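Local coordinates for AP endonuclease, family protein 2 (Mycobacterium smegmatis, PDB 5TNV), which binds a magnesium ion in a xylose isomerase-like TIM barrel and may act as an endonuclease, at residues Tyr241-Ile253 against Ile284-Cys298. Sequence-based numbering, arbitrary orientation.
Sequences YAKVLPYSNFWHI and IIRLALELGYTGPFC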
ATOM      1  N   TYR A 241      19.307 -11.562  -4.355  1.00  5.03           N
ATOM      2  CA  TYR A 241      19.880 -11.221  -3.066  1.00  4.70           C
ATOM      3  C   TYR A 241      20.804 -12.312  -2.554  1.00  5.11           C
ATOM      4  O   TYR A 241      21.849 -12.016  -1.998  1.00  5.79           O
ATOM      5  CB  TYR A 241      18.792 -10.892  -2.052  1.00  4.95           C
ATOM      6  CG  TYR A 241      18.380  -9.433  -2.020  1.00  4.55           C
ATOM      7  CD1 TYR A 241      19.304  -8.455  -1.642  1.00  4.63           C
ATOM      8  CD2 TYR A 241      17.087  -9.019  -2.316  1.00  4.09           C
ATOM      9  CE1 TYR A 241      18.986  -7.127  -1.591  1.00  4.56           C
ATOM     10  CE2 TYR A 241      16.752  -7.667  -2.265  1.00  4.39           C
ATOM     11  CZ  TYR A 241      17.705  -6.732  -1.887  1.00  4.31           C
ATOM     12  OH  TYR A 241      17.442  -5.366  -1.805  1.00  4.71           O
ATOM     13  N   ALA A 242      20.456 -13.592  -2.754  1.00  5.83           N
ATOM     14  CA  ALA A 242      21.357 -14.643  -2.330  1.00  6.56           C
ATOM     15  C   ALA A 242      22.737 -14.546  -2.994  1.00  6.79           C
ATOM     16  O   ALA A 242      23.761 -14.870  -2.387  1.00  7.83           O
ATOM     17  CB  ALA A 242      20.724 -16.038  -2.619  1.00  8.72           C
ATOM     18  N   LYS A 243      22.781 -14.090  -4.220  1.00  6.55           N
ATOM     19  CA  LYS A 243      24.046 -13.979  -4.908  1.00  7.41           C
ATOM     20  C   LYS A 243      24.899 -12.852  -4.337  1.00  6.45           C
ATOM     21  O   LYS A 243      26.111 -13.008  -4.282  1.00  7.84           O
ATOM     22  CB  LYS A 243      23.806 -13.736  -6.401  1.00  8.71           C
ATOM     23  CG  LYS A 243      23.440 -14.906  -7.239  1.00 12.26           C
ATOM     24  CD  LYS A 243      23.329 -14.483  -8.700  1.00 17.76           C
ATOM     25  CE  LYS A 243      23.007 -15.773  -9.397  1.00 17.29           C
ATOM     26  NZ  LYS A 243      22.977 -15.487 -10.839  1.00 18.46           N
ATOM     27  N   VAL A 244      24.289 -11.706  -4.089  1.00  5.52           N
ATOM     28  CA  VAL A 244      25.077 -10.513  -3.776  1.00  5.69           C
ATOM     29  C   VAL A 244      25.257 -10.246  -2.286  1.00  5.50           C
ATOM     30  O   VAL A 244      26.240  -9.577  -1.901  1.00  5.84           O
ATOM     31  CB  VAL A 244      24.550  -9.249  -4.500  1.00  5.81           C
ATOM     32  CG1 VAL A 244      24.708  -9.406  -6.011  1.00  7.16           C
ATOM     33  CG2 VAL A 244      23.113  -8.941  -4.116  1.00  5.55           C
ATOM     34  N   LEU A 245      24.369 -10.730  -1.414  1.00  5.54           N
ATOM     35  CA  LEU A 245      24.520 -10.469   0.021  1.00  5.42           C
ATOM     36  C   LEU A 245      25.855 -10.917   0.592  1.00  5.58           C
ATOM     37  O   LEU A 245      26.361 -10.195   1.481  1.00  5.86           O
ATOM     38  CB  LEU A 245      23.338 -11.034   0.796  1.00  5.58           C
ATOM     39  CG  LEU A 245      22.076 -10.175   0.715  1.00  5.83           C
ATOM     40  CD1 LEU A 245      20.896 -10.957   1.269  1.00  6.57           C
ATOM     41  CD2 LEU A 245      22.238  -8.847   1.440  1.00  6.39           C
ATOM     42  N   PRO A 246      26.461 -12.039   0.186  1.00  5.91           N
ATOM     43  CA  PRO A 246      27.779 -12.418   0.741  1.00  6.76           C
ATOM     44  C   PRO A 246      28.856 -11.360   0.541  1.00  6.28           C
ATOM     45  O   PRO A 246      29.856 -11.421   1.236  1.00  8.77           O
ATOM     46  CB  PRO A 246      28.130 -13.704  -0.019  1.00  7.30           C
ATOM     47  CG  PRO A 246      26.782 -14.305  -0.323  1.00  7.62           C
ATOM     48  CD  PRO A 246      25.953 -13.085  -0.716  1.00  7.06           C
ATOM     49  N   TYR A 247      28.703 -10.453  -0.410  1.00  6.41           N
ATOM     50  CA  TYR A 247      29.690  -9.453  -0.753  1.00  6.34           C
ATOM     51  C   TYR A 247      29.301  -8.049  -0.286  1.00  5.96           C
ATOM     52  O   TYR A 247      29.977  -7.086  -0.646  1.00  7.31           O
ATOM     53  CB  TYR A 247      29.904  -9.423  -2.274  1.00  7.44           C
ATOM     54  CG  TYR A 247      30.312 -10.748  -2.843  1.00  8.20           C
ATOM     55  CD1 TYR A 247      31.639 -11.105  -2.849  1.00 12.04           C
ATOM     56  CD2 TYR A 247      29.379 -11.639  -3.365  1.00 10.15           C
ATOM     57  CE1 TYR A 247      32.042 -12.320  -3.365  1.00 14.60           C
ATOM     58  CE2 TYR A 247      29.762 -12.868  -3.857  1.00 11.70           C
ATOM     59  CZ  TYR A 247      31.096 -13.185  -3.854  1.00 16.10           C
ATOM     60  OH  TYR A 247      31.503 -14.435  -4.388  1.00 21.61           O
ATOM     61  N   SER A 248      28.196  -7.926   0.456  1.00  5.54           N
ATOM     62  CA  SER A 248      27.587  -6.649   0.786  1.00  5.24           C
ATOM     63  C   SER A 248      28.038  -6.083   2.130  1.00  5.50           C
ATOM     64  O   SER A 248      28.032  -6.779   3.149  1.00  6.19           O
ATOM     65  CB  SER A 248      26.063  -6.806   0.737  1.00  5.31           C
ATOM     66  OG  SER A 248      25.613  -7.096  -0.563  1.00  5.70           O
ATOM     67  N   ASN A 249      28.320  -4.784   2.116  1.00  5.25           N
ATOM     68  CA  ASN A 249      28.782  -4.082   3.346  1.00  5.05           C
ATOM     69  C   ASN A 249      27.891  -2.895   3.718  1.00  4.53           C
ATOM     70  O   ASN A 249      28.210  -2.195   4.676  1.00  5.31           O
ATOM     71  CB  ASN A 249      30.246  -3.689   3.251  1.00  5.38           C
ATOM     72  CG  ASN A 249      30.487  -2.645   2.165  1.00  5.55           C
ATOM     73  OD1 ASN A 249      29.648  -2.370   1.318  1.00  6.13           O
ATOM     74  ND2 ASN A 249      31.695  -2.104   2.131  1.00  6.75           N
ATOM     75  N   PHE A 250      26.818  -2.656   2.992  1.00  4.82           N
ATOM     76  CA  PHE A 250      25.939  -1.490   3.155  1.00  4.61           C
ATOM     77  C   PHE A 250      24.670  -1.818   2.380  1.00  4.10           C
ATOM     78  O   PHE A 250      24.723  -2.635   1.474  1.00  4.73           O
ATOM     79  CB  PHE A 250      26.638  -0.264   2.564  1.00  4.38           C
ATOM     80  CG  PHE A 250      25.853   1.032   2.629  1.00  4.32           C
ATOM     81  CD1 PHE A 250      25.299   1.483   3.815  1.00  4.18           C
ATOM     82  CD2 PHE A 250      25.709   1.828   1.487  1.00  4.44           C
ATOM     83  CE1 PHE A 250      24.621   2.667   3.895  1.00  4.46           C
ATOM     84  CE2 PHE A 250      25.026   3.035   1.566  1.00  4.64           C
ATOM     85  CZ  PHE A 250      24.508   3.476   2.760  1.00  4.59           C
ATOM     86  N   TRP A 251      23.559  -1.156   2.694  1.00  4.12           N
ATOM     87  CA  TRP A 251      22.305  -1.573   2.052  1.00  3.86           C
ATOM     88  C   TRP A 251      21.313  -0.394   1.968  1.00  3.47           C
ATOM     89  O   TRP A 251      20.678  -0.054   2.941  1.00  4.14           O
ATOM     90  CB  TRP A 251      21.725  -2.744   2.837  1.00  4.14           C
ATOM     91  CG  TRP A 251      20.697  -3.570   2.102  1.00  3.73           C
ATOM     92  CD1 TRP A 251      20.091  -3.389   0.879  1.00  4.10           C
ATOM     93  CD2 TRP A 251      20.166  -4.808   2.626  1.00  3.94           C
ATOM     94  NE1 TRP A 251      19.221  -4.427   0.636  1.00  4.04           N
ATOM     95  CE2 TRP A 251      19.252  -5.306   1.679  1.00  3.91           C
ATOM     96  CE3 TRP A 251      20.407  -5.489   3.797  1.00  4.25           C
ATOM     97  CZ2 TRP A 251      18.575  -6.502   1.909  1.00  4.31           C
ATOM     98  CZ3 TRP A 251      19.731  -6.690   4.043  1.00  5.13           C
ATOM     99  CH2 TRP A 251      18.819  -7.173   3.093  1.00  5.05           C
ATOM    100  N   HIS A 252      21.175   0.145   0.759  1.00  3.80           N
ATOM    101  CA  HIS A 252      20.022   0.963   0.372  1.00  3.80           C
ATOM    102  C   HIS A 252      18.851  -0.016   0.190  1.00  3.50           C
ATOM    103  O   HIS A 252      18.938  -0.908  -0.662  1.00  3.68           O
ATOM    104  CB  HIS A 252      20.249   1.699  -0.934  1.00  3.73           C
ATOM    105  CG  HIS A 252      21.130   2.886  -0.914  1.00  3.85           C
ATOM    106  ND1 HIS A 252      21.221   3.702  -2.018  1.00  4.37           N
ATOM    107  CD2 HIS A 252      21.957   3.351   0.070  1.00  4.11           C
ATOM    108  CE1 HIS A 252      22.077   4.647  -1.665  1.00  5.21           C
ATOM    109  NE2 HIS A 252      22.538   4.502  -0.441  1.00  4.55           N
ATOM    110  N   ILE A 253      17.817   0.166   0.973  1.00  3.46           N
ATOM    111  CA  ILE A 253      16.774  -0.877   1.087  1.00  3.95           C
ATOM    112  C   ILE A 253      15.413  -0.235   0.800  1.00  3.93           C
ATOM    113  O   ILE A 253      14.924   0.574   1.583  1.00  5.28           O
ATOM    114  CB  ILE A 253      16.888  -1.575   2.455  1.00  4.16           C
ATOM    115  CG1 ILE A 253      15.887  -2.737   2.560  1.00  4.92           C
ATOM    116  CG2 ILE A 253      16.793  -0.641   3.641  1.00  4.56           C
ATOM    117  CD1 ILE A 253      16.151  -3.683   3.721  1.00  5.50           C
ATOM    118  N   ILE A 284      14.456 -11.722   3.438  1.00  4.85           N
ATOM    119  CA  ILE A 284      15.753 -11.285   2.894  1.00  4.82           C
ATOM    120  C   ILE A 284      16.637 -10.654   3.980  1.00  4.63           C
ATOM    121  O   ILE A 284      17.853 -10.913   3.971  1.00  5.17           O
ATOM    122  CB  ILE A 284      15.535 -10.401   1.647  1.00  5.48           C
ATOM    123  CG1 ILE A 284      14.907 -11.205   0.508  1.00  6.99           C
ATOM    124  CG2 ILE A 284      16.811  -9.690   1.252  1.00  6.89           C
ATOM    125  CD1 ILE A 284      15.652 -12.391   0.054  1.00 11.41           C
ATOM    126  N   ILE A 285      16.099  -9.867   4.887  1.00  4.72           N
ATOM    127  CA  ILE A 285      16.928  -9.365   5.989  1.00  4.32           C
ATOM    128  C   ILE A 285      17.419 -10.526   6.823  1.00  4.78           C
ATOM    129  O   ILE A 285      18.584 -10.568   7.218  1.00  5.57           O
ATOM    130  CB  ILE A 285      16.186  -8.314   6.824  1.00  4.60           C
ATOM    131  CG1 ILE A 285      15.969  -7.029   6.026  1.00  4.70           C
ATOM    132  CG2 ILE A 285      16.906  -8.025   8.134  1.00  5.54           C
ATOM    133  CD1 ILE A 285      14.940  -6.103   6.639  1.00  5.29           C
ATOM    134  N   ARG A 286      16.553 -11.526   7.124  1.00  5.42           N
ATOM    135  CA  ARG A 286      17.034 -12.655   7.902  0.50  6.26           C
ATOM    136  C   ARG A 286      18.110 -13.415   7.160  1.00  6.23           C
ATOM    137  O   ARG A 286      19.100 -13.858   7.785  1.00  7.43           O
ATOM    138  CB  ARG A 286      15.877 -13.595   8.269  0.50  6.06           C
ATOM    139  CG  ARG A 286      15.116 -13.136   9.508  0.50  4.40           C
ATOM    140  CD  ARG A 286      13.827 -13.916   9.669  0.50  5.31           C
ATOM    141  NE  ARG A 286      13.338 -13.719  11.030  0.50  5.94           N
ATOM    142  CZ  ARG A 286      13.587 -14.427  12.107  0.50  4.97           C
ATOM    143  NH1 ARG A 286      13.041 -14.046  13.263  0.50  6.21           N
ATOM    144  NH2 ARG A 286      14.341 -15.496  12.112  0.50  7.52           N
ATOM    145  N   LEU A 287      17.991 -13.590   5.848  1.00  6.01           N
ATOM    146  CA  LEU A 287      18.999 -14.217   5.034  1.00  6.52           C
ATOM    147  C   LEU A 287      20.312 -13.448   5.136  1.00  6.16           C
ATOM    148  O   LEU A 287      21.387 -14.031   5.301  1.00  7.71           O
ATOM    149  CB  LEU A 287      18.551 -14.303   3.563  1.00  7.01           C
ATOM    150  CG  LEU A 287      19.577 -14.912   2.614  1.00  9.09           C
ATOM    151  CD1 LEU A 287      19.884 -16.349   2.996  1.00 12.64           C
ATOM    152  CD2 LEU A 287      19.059 -14.755   1.177  1.00 10.74           C
ATOM    153  N   ALA A 288      20.234 -12.120   5.004  1.00  5.88           N
ATOM    154  CA  ALA A 288      21.432 -11.303   5.120  1.00  5.93           C
ATOM    155  C   ALA A 288      22.160 -11.588   6.422  1.00  5.78           C
ATOM    156  O   ALA A 288      23.356 -11.790   6.456  1.00  6.52           O
ATOM    157  CB  ALA A 288      21.046  -9.819   4.994  1.00  5.66           C
ATOM    158  N   LEU A 289      21.403 -11.588   7.529  1.00  6.02           N
ATOM    159  CA  LEU A 289      21.998 -11.845   8.816  1.00  7.06           C
ATOM    160  C   LEU A 289      22.669 -13.203   8.830  1.00  8.09           C
ATOM    161  O   LEU A 289      23.780 -13.346   9.358  1.00  9.66           O
ATOM    162  CB  LEU A 289      20.976 -11.726   9.934  1.00  8.13           C
ATOM    163  CG  LEU A 289      20.359 -10.432  10.173  1.00 10.82           C
ATOM    164  CD1 LEU A 289      19.325 -10.494  11.264  1.00 15.22           C
ATOM    165  CD2 LEU A 289      21.422  -9.484  10.595  1.00 12.91           C
ATOM    166  N   GLU A 290      21.993 -14.216   8.299  1.00  8.59           N
ATOM    167  CA  GLU A 290      22.525 -15.597   8.255  1.00  9.96           C
ATOM    168  C   GLU A 290      23.828 -15.634   7.486  1.00  9.16           C
ATOM    169  O   GLU A 290      24.731 -16.391   7.858  1.00 12.62           O
ATOM    170  CB  GLU A 290      21.498 -16.508   7.592  1.00 12.93           C
ATOM    171  CG  GLU A 290      21.951 -17.897   7.305  1.00 22.66           C
ATOM    172  CD  GLU A 290      20.986 -18.679   6.406  1.00 31.20           C
ATOM    173  OE1 GLU A 290      19.834 -18.226   6.154  1.00 29.32           O
ATOM    174  OE2 GLU A 290      21.443 -19.748   5.962  1.00 51.40           O
ATOM    175  N   LEU A 291      23.919 -14.821   6.426  1.00  8.50           N
ATOM    176  CA  LEU A 291      25.094 -14.732   5.565  1.00  9.22           C
ATOM    177  C   LEU A 291      26.173 -13.825   6.139  1.00 10.57           C
ATOM    178  O   LEU A 291      27.192 -13.642   5.456  1.00 14.29           O
ATOM    179  CB  LEU A 291      24.692 -14.315   4.161  1.00  9.54           C
ATOM    180  CG  LEU A 291      23.822 -15.281   3.393  1.00  9.66           C
ATOM    181  CD1 LEU A 291      23.294 -14.672   2.100  1.00 10.62           C
ATOM    182  CD2 LEU A 291      24.597 -16.549   3.118  1.00 11.65           C
ATOM    183  N   GLY A 292      26.012 -13.283   7.359  1.00  9.67           N
ATOM    184  CA  GLY A 292      27.033 -12.502   8.021  1.00 10.16           C
ATOM    185  C   GLY A 292      26.971 -11.009   7.735  1.00  8.06           C
ATOM    186  O   GLY A 292      27.931 -10.319   8.060  1.00  9.70           O
ATOM    187  N   TYR A 293      25.875 -10.498   7.206  1.00  6.94           N
ATOM    188  CA  TYR A 293      25.756  -9.087   6.925  1.00  6.70           C
ATOM    189  C   TYR A 293      25.807  -8.305   8.217  1.00  6.55           C
ATOM    190  O   TYR A 293      25.086  -8.622   9.167  1.00  7.78           O
ATOM    191  CB  TYR A 293      24.425  -8.824   6.159  1.00  6.54           C
ATOM    192  CG  TYR A 293      24.299  -7.339   5.858  1.00  5.86           C
ATOM    193  CD1 TYR A 293      25.033  -6.743   4.855  1.00  6.46           C
ATOM    194  CD2 TYR A 293      23.469  -6.491   6.614  1.00  6.16           C
ATOM    195  CE1 TYR A 293      24.934  -5.398   4.563  1.00  6.12           C
ATOM    196  CE2 TYR A 293      23.387  -5.117   6.376  1.00  5.38           C
ATOM    197  CZ  TYR A 293      24.132  -4.577   5.348  1.00  5.40           C
ATOM    198  OH  TYR A 293      24.150  -3.262   5.058  1.00  5.61           O
ATOM    199  N   THR A 294      26.610  -7.254   8.253  1.00  6.23           N
ATOM    200  CA  THR A 294      26.724  -6.385   9.434  1.00  7.16           C
ATOM    201  C   THR A 294      26.723  -4.906   9.147  1.00  6.74           C
ATOM    202  O   THR A 294      26.831  -4.118  10.083  1.00  9.70           O
ATOM    203  CB  THR A 294      28.045  -6.699  10.207  1.00  8.58           C
ATOM    204  OG1 THR A 294      29.170  -6.439   9.341  1.00 10.44           O
ATOM    205  CG2 THR A 294      28.110  -8.135  10.666  1.00 12.11           C
ATOM    206  N   GLY A 295      26.566  -4.483   7.895  1.00  6.06           N
ATOM    207  CA  GLY A 295      26.644  -3.072   7.573  1.00  6.16           C
ATOM    208  C   GLY A 295      25.420  -2.281   7.924  1.00  4.97           C
ATOM    209  O   GLY A 295      24.343  -2.838   8.162  1.00  5.76           O
ATOM    210  N   PRO A 296      25.513  -0.959   7.932  1.00  5.44           N
ATOM    211  CA  PRO A 296      24.360  -0.121   8.242  1.00  5.12           C
ATOM    212  C   PRO A 296      23.316  -0.221   7.103  1.00  4.73           C
ATOM    213  O   PRO A 296      23.618  -0.584   5.979  1.00  5.57           O
ATOM    214  CB  PRO A 296      24.947   1.282   8.377  1.00  6.75           C
ATOM    215  CG  PRO A 296      26.199   1.260   7.640  1.00  7.79           C
ATOM    216  CD  PRO A 296      26.725  -0.145   7.623  1.00  6.79           C
ATOM    217  N   PHE A 297      22.079   0.160   7.459  1.00  4.41           N
ATOM    218  CA  PHE A 297      21.002   0.312   6.493  1.00  4.30           C
ATOM    219  C   PHE A 297      20.807   1.754   6.103  1.00  4.15           C
ATOM    220  O   PHE A 297      21.077   2.672   6.917  1.00  4.47           O
ATOM    221  CB  PHE A 297      19.668  -0.215   7.072  1.00  4.95           C
ATOM    222  CG  PHE A 297      19.625  -1.700   7.326  1.00  4.68           C
ATOM    223  CD1 PHE A 297      19.203  -2.578   6.356  1.00  5.04           C
ATOM    224  CD2 PHE A 297      19.973  -2.216   8.560  1.00  5.25           C
ATOM    225  CE1 PHE A 297      19.105  -3.940   6.572  1.00  6.24           C
ATOM    226  CE2 PHE A 297      19.923  -3.571   8.829  1.00  6.11           C
ATOM    227  CZ  PHE A 297      19.488  -4.430   7.833  1.00  6.52           C
ATOM    228  N   CYS A 298      20.261   1.983   4.936  1.00  3.88           N
ATOM    229  CA  CYS A 298      19.861   3.309   4.511  1.00  4.15           C
ATOM    230  C   CYS A 298      18.501   3.201   3.795  1.00  3.68           C
ATOM    231  O   CYS A 298      18.375   2.488   2.792  1.00  4.29           O
ATOM    232  CB  CYS A 298      20.914   3.909   3.575  1.00  5.14           C
ATOM    233  SG  CYS A 298      20.520   5.559   3.020  1.00  7.45           S
TER
HETATM  234  O   HOH W   1      28.249  -6.495   5.981  1.00  9.97           O
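The indole of Trp-251 is wedged between strand and helix of the 284-298 segment. It leaves the sheet on the same face as Phe-297, and a chi1 of -162° sets CG beside the carbonyl carbon, with the six-membered ring edge-on to the face of Tyr-293, planes at 79°. Trp-251 CZ3 presses on Ala-288 CB at 3.5 Å, and Ile-284 CG2 meets the indole edge in its plane while also lying over one face of Tyr-241. Phe-297 runs alongside, its ring slid off the indole but touching it, CE1 to Trp-251 CE3 3.4 Å. In this TIM barrel, strands 251-261 and 297-299 are parallel neighbours, paired through Cys-298 N to Trp-251 O (2.9 Å) and Ile-253 N to Cys-298 O (3.0 Å), and helices 237-244 and 281-290 meet outside them. On the other face of the strands from Trp-251, His-252 binds magnesium through ND1 with Glu-193 and Asp-223; its NE2 is hydrogen-bonded to Ser-104 OG, and CD2 rests 3.7 Å from Cys-298 CB. Packing slackens toward solvent, where the chain leaves helix 281-290: Leu-291 CD1 reaches Leu-245 CB at 3.9 Å and CD of the exposed Pro-246 at 4.2 Å. Nearby, a water bridges the loops, donating to Ser-248 O and accepting from Thr-294 N.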